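Long-range contacts in cytochrome C (Marichromatium purpuratum 984, PDB 5LO9), which probably interconverts thiosulfate and tetrathionate as a thiosulfate dehydrogenase (TsdBA), passing the electrons through its covalently bound hemes c: residues A[378-382]-A[443-449]; A[381-385]-A[460-464]; A[422-426]-A[469-475]; A[439-443]-A[463-468]. One frame throughout, in Å; residues are numbered along the deposited sequence.

Contact 1 (A[378-382]-A[443-449]); sequences GYPRL and AAFIAAN. With HEC (heme c), chain F.
The aromatic ring of Y379 lies against F445 of helix 439-449; F445 CB sits over the face of the Y379 ring, 3.9 Å from its centroid in a CH-pi contact. The two rings meet obliquely, centroids 5.1 Å apart and planes at 58°, with Y379 CE1 3.4 Å from F445 CD1. Residues 378-382 form an extended loop starting at G378, where the positive phi suits glycine. Residues from A443 on continue helix 439-449, and CA atoms come closest at 5.6 Å in the pairs Y379-F445 and R381-A444. Small helix residues let the loop approach: A444 CB is 3.8 Å from Y379 CB and 3.1 Å from P380 O. The aromatic pair lies where this loop meets the C-terminal cytochrome c domain. Y379 (chi1 m) touches the heme c attached through C287 and C290 and hydrogen-bonds to C290 O, whereas F445 (chi1 t) brings CE2 to 3.3 Å from C2A of the other heme c, whose axial ligand M450 follows this segment. Water 1 donates to P380 O and A444 O, 2.7 Å each, bridging two carbonyls. L382 (chi1 m, chi2 t) places CD1 3.9 Å from A443 CB and CD2 4.3 Å from A447 CB.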
# COMPACT_ATOMS: atom_id res chain seq x y z
N GLY A 378 -8.14 13.33 8.90
CA GLY A 378 -8.32 13.23 10.34
C GLY A 378 -9.49 14.07 10.85
O GLY A 378 -10.51 14.26 10.19
N TYR A 379 -9.33 14.55 12.04
CA TYR A 379 -10.29 15.44 12.67
C TYR A 379 -9.71 16.83 12.81
O TYR A 379 -8.50 16.97 13.05
CB TYR A 379 -10.66 14.92 14.05
CG TYR A 379 -11.17 13.47 14.08
CD1 TYR A 379 -11.97 12.95 13.07
CD2 TYR A 379 -10.84 12.64 15.13
CE1 TYR A 379 -12.43 11.63 13.13
CE2 TYR A 379 -11.28 11.32 15.18
CZ TYR A 379 -12.07 10.83 14.19
OH TYR A 379 -12.49 9.53 14.29
N PRO A 380 -10.50 17.88 12.68
CA PRO A 380 -9.94 19.24 12.88
C PRO A 380 -9.53 19.45 14.32
O PRO A 380 -10.35 19.34 15.24
CB PRO A 380 -11.10 20.16 12.48
CG PRO A 380 -11.98 19.30 11.61
CD PRO A 380 -11.88 17.92 12.16
N ARG A 381 -8.25 19.73 14.53
CA ARG A 381 -7.74 19.94 15.87
C ARG A 381 -8.29 21.24 16.45
O ARG A 381 -8.44 22.24 15.75
CB ARG A 381 -6.21 19.97 15.85
CG ARG A 381 -5.53 19.57 17.17
CD ARG A 381 -3.99 19.54 17.03
NE ARG A 381 -3.59 18.99 15.73
CZ ARG A 381 -3.25 17.73 15.48
NH1 ARG A 381 -3.23 16.83 16.47
NH2 ARG A 381 -2.92 17.36 14.24
N LEU A 382 -8.60 21.20 17.75
CA LEU A 382 -9.13 22.31 18.51
C LEU A 382 -8.04 22.94 19.37
O LEU A 382 -7.10 22.26 19.78
CB LEU A 382 -10.24 21.85 19.46
CG LEU A 382 -11.40 21.08 18.86
CD1 LEU A 382 -12.34 20.66 19.98
CD2 LEU A 382 -12.08 21.94 17.88
N ALA A 443 -12.77 15.10 21.36
CA ALA A 443 -13.37 16.43 21.26
C ALA A 443 -13.34 16.91 19.83
O ALA A 443 -14.31 17.51 19.33
CB ALA A 443 -12.64 17.41 22.16
N ALA A 444 -12.25 16.64 19.13
CA ALA A 444 -12.20 17.09 17.75
C ALA A 444 -13.19 16.32 16.89
O ALA A 444 -13.84 16.89 16.01
CB ALA A 444 -10.79 16.94 17.23
N PHE A 445 -13.35 15.02 17.13
CA PHE A 445 -14.35 14.29 16.38
C PHE A 445 -15.72 14.88 16.61
O PHE A 445 -16.46 15.15 15.66
CB PHE A 445 -14.34 12.83 16.78
CG PHE A 445 -15.45 12.05 16.14
CD1 PHE A 445 -15.40 11.72 14.82
CD2 PHE A 445 -16.54 11.63 16.89
CE1 PHE A 445 -16.41 10.98 14.23
CE2 PHE A 445 -17.55 10.91 16.31
CZ PHE A 445 -17.48 10.58 14.97
N ILE A 446 -16.07 15.09 17.88
CA ILE A 446 -17.42 15.51 18.26
C ILE A 446 -17.75 16.89 17.68
O ILE A 446 -18.81 17.09 17.06
CB ILE A 446 -17.56 15.49 19.79
CG1 ILE A 446 -17.71 14.04 20.29
CG2 ILE A 446 -18.71 16.41 20.26
CD1 ILE A 446 -17.40 13.85 21.75
N ALA A 447 -16.88 17.88 17.93
CA ALA A 447 -17.14 19.24 17.48
C ALA A 447 -17.50 19.26 16.02
O ALA A 447 -18.41 20.00 15.61
CB ALA A 447 -15.93 20.13 17.70
N ALA A 448 -16.81 18.44 15.22
CA ALA A 448 -17.00 18.42 13.77
C ALA A 448 -18.10 17.47 13.29
O ALA A 448 -18.62 17.67 12.19
CB ALA A 448 -15.71 18.04 13.06
N ASN A 449 -18.47 16.45 14.07
CA ASN A 449 -19.27 15.37 13.51
C ASN A 449 -20.47 14.96 14.34
O ASN A 449 -21.30 14.20 13.82
CB ASN A 449 -18.40 14.14 13.26
CG ASN A 449 -17.38 14.42 12.21
OD1 ASN A 449 -17.71 14.58 11.04
ND2 ASN A 449 -16.14 14.53 12.62
FE HEC F . -22.96 10.12 17.89
CHA HEC F . -20.87 7.86 16.25
CHB HEC F . -20.39 10.97 20.11
CHC HEC F . -24.95 12.63 19.20
CHD HEC F . -25.73 8.87 16.11
NA HEC F . -20.98 9.51 18.15
C1A HEC F . -20.33 8.59 17.41
C2A HEC F . -18.94 8.38 17.89
C3A HEC F . -18.80 9.30 19.00
C4A HEC F . -20.14 9.94 19.08
CMA HEC F . -17.57 9.49 19.84
CAA HEC F . -17.86 7.48 17.37
CBA HEC F . -17.42 6.57 18.53
CGA HEC F . -17.73 5.12 18.32
O1A HEC F . -18.28 4.77 17.27
O2A HEC F . -17.43 4.34 19.25
NB HEC F . -22.70 11.54 19.38
C1B HEC F . -21.64 11.73 20.15
C2B HEC F . -21.81 12.84 21.11
C3B HEC F . -23.15 13.34 20.83
C4B HEC F . -23.60 12.47 19.72
CMB HEC F . -20.83 13.31 22.13
CAB HEC F . -23.88 14.49 21.48
CBB HEC F . -23.06 15.73 21.24
NC HEC F . -24.97 10.65 17.70
C1C HEC F . -25.57 11.67 18.29
C2C HEC F . -27.01 11.76 18.01
C3C HEC F . -27.26 10.66 17.10
C4C HEC F . -25.92 10.02 17.00
CMC HEC F . -27.97 12.76 18.56
CAC HEC F . -28.53 10.16 16.46
CBC HEC F . -29.34 11.15 15.70
ND HEC F . -23.23 8.66 16.43
C1D HEC F . -24.39 8.32 15.84
C2D HEC F . -24.19 7.25 14.82
C3D HEC F . -22.76 6.97 14.86
C4D HEC F . -22.27 7.90 15.89
CMD HEC F . -25.18 6.59 13.94
CAD HEC F . -22.03 5.97 14.04
CBD HEC F . -21.89 6.57 12.64
CGD HEC F . -22.10 5.54 11.54
O1D HEC F . -22.41 4.36 11.78
O2D HEC F . -21.99 5.92 10.37
O HOH W 1 -13.02 19.40 15.35

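Contact 2 (A[381-385]-A[460-464]); sequences RLQPP and PQEAW
P460 opens helix 460-470, a place that suits proline because a first-turn residue needs no amide donor; its CB is 4.4 Å from L382 CD2, and its CA is 6.7 Å from that of L382. Q461 (chi1 t, chi2 p) folds its amide back so that OE1 is 3.4 Å from P385 CB, while NE2 bonds to G388 O. A463, small enough to let the loop close in, has CB 4.3 Å from L382 CD1. Here an extended, proline-rich loop packs across the first turns of a helix of the cytochrome c domain, and W464 (chi1 m, chi2 106°) reaches out to meet it. Its indole is sandwiched between aliphatic groups in CH-pi contacts: to the five-membered-ring centroid, L382 CD1 lies at 4.1 Å over one face and P385 CD at 3.9 Å over the opposite one. P384 CA approaches W464 CZ2 at 3.6 Å. W464 NE1 gives a weak hydrogen bond to Q383 O, 3.1 Å at 132°, so the loop backbone meets the indole's polar atom.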
# COMPACT_ATOMS: atom_id res chain seq x y z
N ARG A 381 -8.25 19.73 14.53
CA ARG A 381 -7.74 19.94 15.87
C ARG A 381 -8.29 21.24 16.45
O ARG A 381 -8.44 22.24 15.75
CB ARG A 381 -6.21 19.97 15.85
CG ARG A 381 -5.53 19.57 17.17
CD ARG A 381 -3.99 19.54 17.03
NE ARG A 381 -3.59 18.99 15.73
CZ ARG A 381 -3.25 17.73 15.48
NH1 ARG A 381 -3.23 16.83 16.47
NH2 ARG A 381 -2.92 17.36 14.24
N LEU A 382 -8.60 21.20 17.75
CA LEU A 382 -9.13 22.31 18.51
C LEU A 382 -8.04 22.94 19.37
O LEU A 382 -7.10 22.26 19.78
CB LEU A 382 -10.24 21.85 19.46
CG LEU A 382 -11.40 21.08 18.86
CD1 LEU A 382 -12.34 20.66 19.98
CD2 LEU A 382 -12.08 21.94 17.88
N GLN A 383 -8.21 24.23 19.67
CA GLN A 383 -7.32 24.86 20.63
C GLN A 383 -7.64 24.36 22.03
O GLN A 383 -8.82 24.25 22.40
CB GLN A 383 -7.42 26.39 20.54
CG GLN A 383 -6.55 27.13 21.60
CD GLN A 383 -5.02 27.16 21.32
OE1 GLN A 383 -4.21 27.06 22.27
NE2 GLN A 383 -4.61 27.31 20.04
N PRO A 384 -6.64 23.96 22.82
CA PRO A 384 -6.94 23.42 24.13
C PRO A 384 -7.48 24.52 25.02
O PRO A 384 -7.10 25.69 24.89
CB PRO A 384 -5.58 22.91 24.63
CG PRO A 384 -4.59 23.67 23.87
CD PRO A 384 -5.20 23.91 22.54
N PRO A 385 -8.39 24.19 25.93
CA PRO A 385 -9.04 25.22 26.74
C PRO A 385 -8.12 25.73 27.84
O PRO A 385 -7.51 24.95 28.59
CB PRO A 385 -10.26 24.50 27.33
CG PRO A 385 -9.91 23.04 27.29
CD PRO A 385 -8.72 22.83 26.38
N PRO A 460 -16.33 24.55 20.53
CA PRO A 460 -15.14 23.81 20.97
C PRO A 460 -15.21 23.43 22.42
O PRO A 460 -15.09 22.24 22.76
CB PRO A 460 -14.01 24.79 20.68
CG PRO A 460 -14.53 25.57 19.53
CD PRO A 460 -15.98 25.74 19.76
N GLN A 461 -15.50 24.41 23.29
CA GLN A 461 -15.52 24.13 24.72
C GLN A 461 -16.59 23.09 25.05
O GLN A 461 -16.35 22.19 25.87
CB GLN A 461 -15.76 25.43 25.49
CG GLN A 461 -15.65 25.28 27.01
CD GLN A 461 -14.21 25.05 27.49
OE1 GLN A 461 -13.34 25.92 27.28
NE2 GLN A 461 -13.94 23.89 28.10
N GLU A 462 -17.77 23.18 24.43
CA GLU A 462 -18.77 22.16 24.69
C GLU A 462 -18.23 20.79 24.26
O GLU A 462 -18.35 19.80 24.98
CB GLU A 462 -20.09 22.49 23.97
CG GLU A 462 -20.88 23.68 24.56
CD GLU A 462 -21.97 24.27 23.64
OE1 GLU A 462 -22.16 23.84 22.50
OE2 GLU A 462 -22.59 25.26 24.03
N ALA A 463 -17.57 20.74 23.10
CA ALA A 463 -17.01 19.48 22.65
C ALA A 463 -15.99 18.95 23.63
O ALA A 463 -15.99 17.76 23.96
CB ALA A 463 -16.35 19.65 21.28
N TRP A 464 -15.11 19.83 24.13
CA TRP A 464 -14.15 19.42 25.15
C TRP A 464 -14.84 18.88 26.40
O TRP A 464 -14.41 17.87 26.97
CB TRP A 464 -13.27 20.59 25.57
CG TRP A 464 -12.18 20.98 24.64
CD1 TRP A 464 -12.15 22.06 23.84
CD2 TRP A 464 -10.95 20.29 24.46
NE1 TRP A 464 -10.96 22.10 23.16
CE2 TRP A 464 -10.21 21.01 23.52
CE3 TRP A 464 -10.40 19.11 24.99
CZ2 TRP A 464 -8.96 20.60 23.09
CZ3 TRP A 464 -9.17 18.71 24.58
CH2 TRP A 464 -8.45 19.46 23.63

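Contact 3 (A[422-426]-A[469-475]); sequences PPLWG and YINAHER. With HEC (heme c), chain F.
This loop-to-helix-end contact of the C-terminal cytochrome c domain joins an aromatic stack, one backbone hydrogen bond and an arginine-to-carbonyl bond beside a heme c, whose axial H406 donates from ND1 to P422 O. The helix gives way to a turn at N471; CA atoms approach to 6.8 Å at L424-I470 and 4.4 Å at G426-R475. W425 (chi1 p) stacks face to face on H473 (chi1 m), five-membered ring to imidazole, centroids 3.6 Å apart, planes at 14°. H473 ND1 donates to I470 O at 3.0 Å; Y469 CE2 is 3.8 Å from W425 CH2. G426, whose backbone angles call for glycine, bonds from N to E474 O at 3.0 Å. The long R475 donates from NH2 to L424 O at 3.0 Å and from NH1 to Y430 O. L424 CD1 and I470 CD1, 3.8 Å apart, wall the heme, I470 CD1 3.5 Å from CMB. Y398 of helix 391-401 meets L424, W425 and I470, I446 of helix 439-449 packs on I470, and strand 418-421 leads into P422.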
# COMPACT_ATOMS: atom_id res chain seq x y z
N PRO A 422 -23.37 3.54 18.25
CA PRO A 422 -22.29 2.86 18.93
C PRO A 422 -22.30 3.15 20.41
O PRO A 422 -22.49 4.30 20.83
CB PRO A 422 -21.03 3.44 18.27
CG PRO A 422 -21.49 3.96 16.99
CD PRO A 422 -22.86 4.42 17.19
N PRO A 423 -22.06 2.13 21.23
CA PRO A 423 -21.70 2.32 22.64
C PRO A 423 -20.46 3.19 22.79
O PRO A 423 -19.45 2.95 22.14
CB PRO A 423 -21.40 0.90 23.13
CG PRO A 423 -21.95 0.01 22.14
CD PRO A 423 -22.01 0.72 20.83
N LEU A 424 -20.53 4.15 23.71
CA LEU A 424 -19.44 5.08 23.92
C LEU A 424 -18.63 4.81 25.16
O LEU A 424 -17.58 5.45 25.36
CB LEU A 424 -19.99 6.50 23.97
CG LEU A 424 -20.82 6.93 22.77
CD1 LEU A 424 -21.17 8.43 22.95
CD2 LEU A 424 -20.09 6.69 21.44
N TRP A 425 -19.11 3.95 26.04
CA TRP A 425 -18.29 3.44 27.13
C TRP A 425 -18.90 2.13 27.60
O TRP A 425 -19.88 1.64 27.03
CB TRP A 425 -18.14 4.46 28.27
CG TRP A 425 -19.42 4.87 28.99
CD1 TRP A 425 -20.01 4.22 30.02
CD2 TRP A 425 -20.21 6.05 28.76
NE1 TRP A 425 -21.13 4.90 30.44
CE2 TRP A 425 -21.28 6.02 29.68
CE3 TRP A 425 -20.13 7.11 27.85
CZ2 TRP A 425 -22.27 7.00 29.72
CZ3 TRP A 425 -21.12 8.09 27.89
CH2 TRP A 425 -22.18 8.02 28.83
N GLY A 426 -18.28 1.53 28.60
CA GLY A 426 -18.69 0.21 29.02
C GLY A 426 -18.04 -0.88 28.22
O GLY A 426 -17.24 -0.63 27.33
N TYR A 469 -16.42 14.07 29.65
CA TYR A 469 -17.42 13.25 30.34
C TYR A 469 -17.41 11.81 29.82
O TYR A 469 -17.34 10.86 30.59
CB TYR A 469 -18.82 13.86 30.20
CG TYR A 469 -19.97 12.96 30.65
CD1 TYR A 469 -20.19 12.69 31.98
CD2 TYR A 469 -20.84 12.41 29.75
CE1 TYR A 469 -21.26 11.87 32.41
CE2 TYR A 469 -21.91 11.59 30.18
CZ TYR A 469 -22.10 11.34 31.51
OH TYR A 469 -23.14 10.54 31.92
N ILE A 470 -17.50 11.64 28.50
CA ILE A 470 -17.54 10.31 27.89
C ILE A 470 -16.32 9.49 28.29
O ILE A 470 -16.43 8.32 28.70
CB ILE A 470 -17.59 10.46 26.36
CG1 ILE A 470 -19.01 10.71 25.90
CG2 ILE A 470 -17.03 9.21 25.65
CD1 ILE A 470 -19.07 11.28 24.44
N ASN A 471 -15.14 10.05 28.11
CA ASN A 471 -13.92 9.29 28.27
C ASN A 471 -13.45 9.22 29.71
O ASN A 471 -12.29 8.88 29.96
CB ASN A 471 -12.85 9.85 27.35
CG ASN A 471 -13.06 9.42 25.90
OD1 ASN A 471 -13.54 8.30 25.64
ND2 ASN A 471 -12.70 10.30 24.95
N ALA A 472 -14.31 9.53 30.67
CA ALA A 472 -13.99 9.34 32.06
C ALA A 472 -14.75 8.17 32.65
O ALA A 472 -14.79 8.00 33.86
CB ALA A 472 -14.25 10.63 32.83
N HIS A 473 -15.29 7.32 31.79
CA HIS A 473 -16.00 6.11 32.18
C HIS A 473 -15.11 4.90 31.97
O HIS A 473 -14.16 4.92 31.17
CB HIS A 473 -17.27 5.94 31.33
CG HIS A 473 -18.34 6.95 31.59
ND1 HIS A 473 -18.34 8.22 31.04
CD2 HIS A 473 -19.48 6.86 32.32
CE1 HIS A 473 -19.41 8.87 31.44
NE2 HIS A 473 -20.12 8.08 32.21
N GLU A 474 -15.42 3.81 32.66
CA GLU A 474 -14.64 2.62 32.37
C GLU A 474 -15.05 2.04 31.03
O GLU A 474 -16.17 2.24 30.55
CB GLU A 474 -14.79 1.54 33.45
CG GLU A 474 -13.94 1.76 34.69
CD GLU A 474 -12.42 1.63 34.45
OE1 GLU A 474 -12.00 1.04 33.42
OE2 GLU A 474 -11.64 2.14 35.29
N ARG A 475 -14.13 1.29 30.46
CA ARG A 475 -14.26 0.60 29.17
C ARG A 475 -13.23 -0.51 29.22
O ARG A 475 -12.43 -0.53 30.17
CB ARG A 475 -13.99 1.53 27.99
CG ARG A 475 -12.56 2.13 28.04
CD ARG A 475 -12.28 3.11 26.92
NE ARG A 475 -13.10 4.32 27.06
CZ ARG A 475 -14.27 4.51 26.47
NH1 ARG A 475 -14.81 3.57 25.68
NH2 ARG A 475 -14.91 5.64 26.68
FE HEC F . -22.96 10.12 17.89
CHA HEC F . -20.87 7.86 16.25
CHB HEC F . -20.39 10.97 20.11
CHC HEC F . -24.95 12.63 19.20
CHD HEC F . -25.73 8.87 16.11
NA HEC F . -20.98 9.51 18.15
C1A HEC F . -20.33 8.59 17.41
C2A HEC F . -18.94 8.38 17.89
C3A HEC F . -18.80 9.30 19.00
C4A HEC F . -20.14 9.94 19.08
CMA HEC F . -17.57 9.49 19.84
CAA HEC F . -17.86 7.48 17.37
CBA HEC F . -17.42 6.57 18.53
CGA HEC F . -17.73 5.12 18.32
O1A HEC F . -18.28 4.77 17.27
O2A HEC F . -17.43 4.34 19.25
NB HEC F . -22.70 11.54 19.38
C1B HEC F . -21.64 11.73 20.15
C2B HEC F . -21.81 12.84 21.11
C3B HEC F . -23.15 13.34 20.83
C4B HEC F . -23.60 12.47 19.72
CMB HEC F . -20.83 13.31 22.13
CAB HEC F . -23.88 14.49 21.48
CBB HEC F . -23.06 15.73 21.24
NC HEC F . -24.97 10.65 17.70
C1C HEC F . -25.57 11.67 18.29
C2C HEC F . -27.01 11.76 18.01
C3C HEC F . -27.26 10.66 17.10
C4C HEC F . -25.92 10.02 17.00
CMC HEC F . -27.97 12.76 18.56
CAC HEC F . -28.53 10.16 16.46
CBC HEC F . -29.34 11.15 15.70
ND HEC F . -23.23 8.66 16.43
C1D HEC F . -24.39 8.32 15.84
C2D HEC F . -24.19 7.25 14.82
C3D HEC F . -22.76 6.97 14.86
C4D HEC F . -22.27 7.90 15.89
CMD HEC F . -25.18 6.59 13.94
CAD HEC F . -22.03 5.97 14.04
CBD HEC F . -21.89 6.57 12.64
CGD HEC F . -22.10 5.54 11.54
O1D HEC F . -22.41 4.36 11.78
O2D HEC F . -21.99 5.92 10.37

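Contact 4 (A[439-443]-A[463-468]); sequences VDTAA and AWDVAA
W464 (chi1 m, chi2 106°) lays its indole along helix 439-449: A443 CB stands over one face, 4.3 Å from the centroid of the six-membered ring in a CH-pi contact, while V439 CG1 meets the ring edge at 3.7 Å from CE3. V439, chi1 t, uses the same CG1 to reach A467 CB at 4.2 Å and A468 CB at 4.1 Å; its branched chain fills the space left by these alanines. D440 has chi1 p, which carries its carboxylate away to a salt bridge with R438, leaving its methylene on the indole, CB 3.6 Å from W464 CH2. Elsewhere the interface needs no rotamers, for alanines line both sides. A443 CB is 3.8 Å from A467 CB and 4.4 Å from A463 CB, and A442 CB is 4.1 Å from A467 CB. Such short side chains let the helical segments 439-443 and 463-468 come within 8.2 Å between axes, with N-to-C directions at 120°. The closest CA pair is A443-A463, 4.9 Å. V466, which makes no contact with 439-443, touches one heme c; T441 touches another. The fold is a mainly helical cytochrome c domain; here two successive, steeply crossed helices pack against each other beside the heme.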
# COMPACT_ATOMS: atom_id res chain seq x y z
N VAL A 439 -9.13 12.82 25.24
CA VAL A 439 -10.09 13.91 25.31
C VAL A 439 -9.95 14.82 24.11
O VAL A 439 -10.95 15.19 23.49
CB VAL A 439 -9.93 14.68 26.63
CG1 VAL A 439 -10.83 15.86 26.67
CG2 VAL A 439 -10.29 13.80 27.80
N ASP A 440 -8.71 15.14 23.72
CA ASP A 440 -8.49 16.01 22.56
C ASP A 440 -8.95 15.36 21.27
O ASP A 440 -9.58 16.01 20.43
CB ASP A 440 -7.01 16.43 22.43
CG ASP A 440 -6.02 15.25 22.37
OD1 ASP A 440 -4.82 15.51 22.09
OD2 ASP A 440 -6.40 14.09 22.68
N THR A 441 -8.67 14.07 21.10
CA THR A 441 -9.08 13.41 19.88
C THR A 441 -10.60 13.30 19.78
O THR A 441 -11.18 13.63 18.74
CB THR A 441 -8.44 12.04 19.80
OG1 THR A 441 -7.02 12.22 19.77
CG2 THR A 441 -8.87 11.35 18.57
N ALA A 442 -11.26 12.85 20.85
CA ALA A 442 -12.71 12.73 20.80
C ALA A 442 -13.37 14.10 20.73
O ALA A 442 -14.42 14.26 20.10
CB ALA A 442 -13.22 11.96 22.00
N ALA A 443 -12.77 15.10 21.36
CA ALA A 443 -13.37 16.43 21.26
C ALA A 443 -13.34 16.91 19.83
O ALA A 443 -14.31 17.51 19.33
CB ALA A 443 -12.64 17.41 22.16
N ALA A 463 -17.57 20.74 23.10
CA ALA A 463 -17.01 19.48 22.65
C ALA A 463 -15.99 18.95 23.63
O ALA A 463 -15.99 17.76 23.96
CB ALA A 463 -16.35 19.65 21.28
N TRP A 464 -15.11 19.83 24.13
CA TRP A 464 -14.15 19.42 25.15
C TRP A 464 -14.84 18.88 26.40
O TRP A 464 -14.41 17.87 26.97
CB TRP A 464 -13.27 20.59 25.57
CG TRP A 464 -12.18 20.98 24.64
CD1 TRP A 464 -12.15 22.06 23.84
CD2 TRP A 464 -10.95 20.29 24.46
NE1 TRP A 464 -10.96 22.10 23.16
CE2 TRP A 464 -10.21 21.01 23.52
CE3 TRP A 464 -10.40 19.11 24.99
CZ2 TRP A 464 -8.96 20.60 23.09
CZ3 TRP A 464 -9.17 18.71 24.58
CH2 TRP A 464 -8.45 19.46 23.63
N ASP A 465 -15.88 19.55 26.88
CA ASP A 465 -16.53 19.07 28.10
C ASP A 465 -17.22 17.72 27.87
O ASP A 465 -17.11 16.82 28.71
CB ASP A 465 -17.49 20.13 28.64
CG ASP A 465 -16.75 21.44 29.07
OD1 ASP A 465 -15.53 21.39 29.34
OD2 ASP A 465 -17.38 22.52 29.12
N VAL A 466 -17.92 17.55 26.73
CA VAL A 466 -18.60 16.27 26.52
C VAL A 466 -17.59 15.16 26.33
O VAL A 466 -17.83 14.00 26.71
CB VAL A 466 -19.56 16.28 25.33
CG1 VAL A 466 -20.54 15.11 25.51
CG2 VAL A 466 -20.33 17.50 25.27
N ALA A 467 -16.47 15.47 25.66
CA ALA A 467 -15.45 14.46 25.43
C ALA A 467 -14.85 13.99 26.74
O ALA A 467 -14.66 12.78 26.95
CB ALA A 467 -14.36 15.03 24.52
N ALA A 468 -14.58 14.92 27.66
CA ALA A 468 -14.08 14.54 28.97
C ALA A 468 -15.12 13.75 29.78
O ALA A 468 -14.75 12.83 30.52
CB ALA A 468 -13.61 15.76 29.72

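All four contacts belong to the C-terminal heme-binding part of the chain and meet around helices 439-449 and 460-470, which follow each other in sequence. Contact 4 joins these helices directly. Contacts 1 and 2 begin in the loop between helices 351-363 and 391-401, share R381 and L382, and have centres about 9 Å apart. Contacts 2 and 4, centres about 7 Å apart, share A463 and W464. Contact 3 encloses contact 4 in sequence, centres about 12 Å apart; its centre is about 17 Å from that of contact 1. Contacts 1 and 3 and V466 of contact 4 border the same heme c, contact 1 also reaching the heme held by C287 and C290, while contact 2 fastens the loop to helix 460-470 farther out.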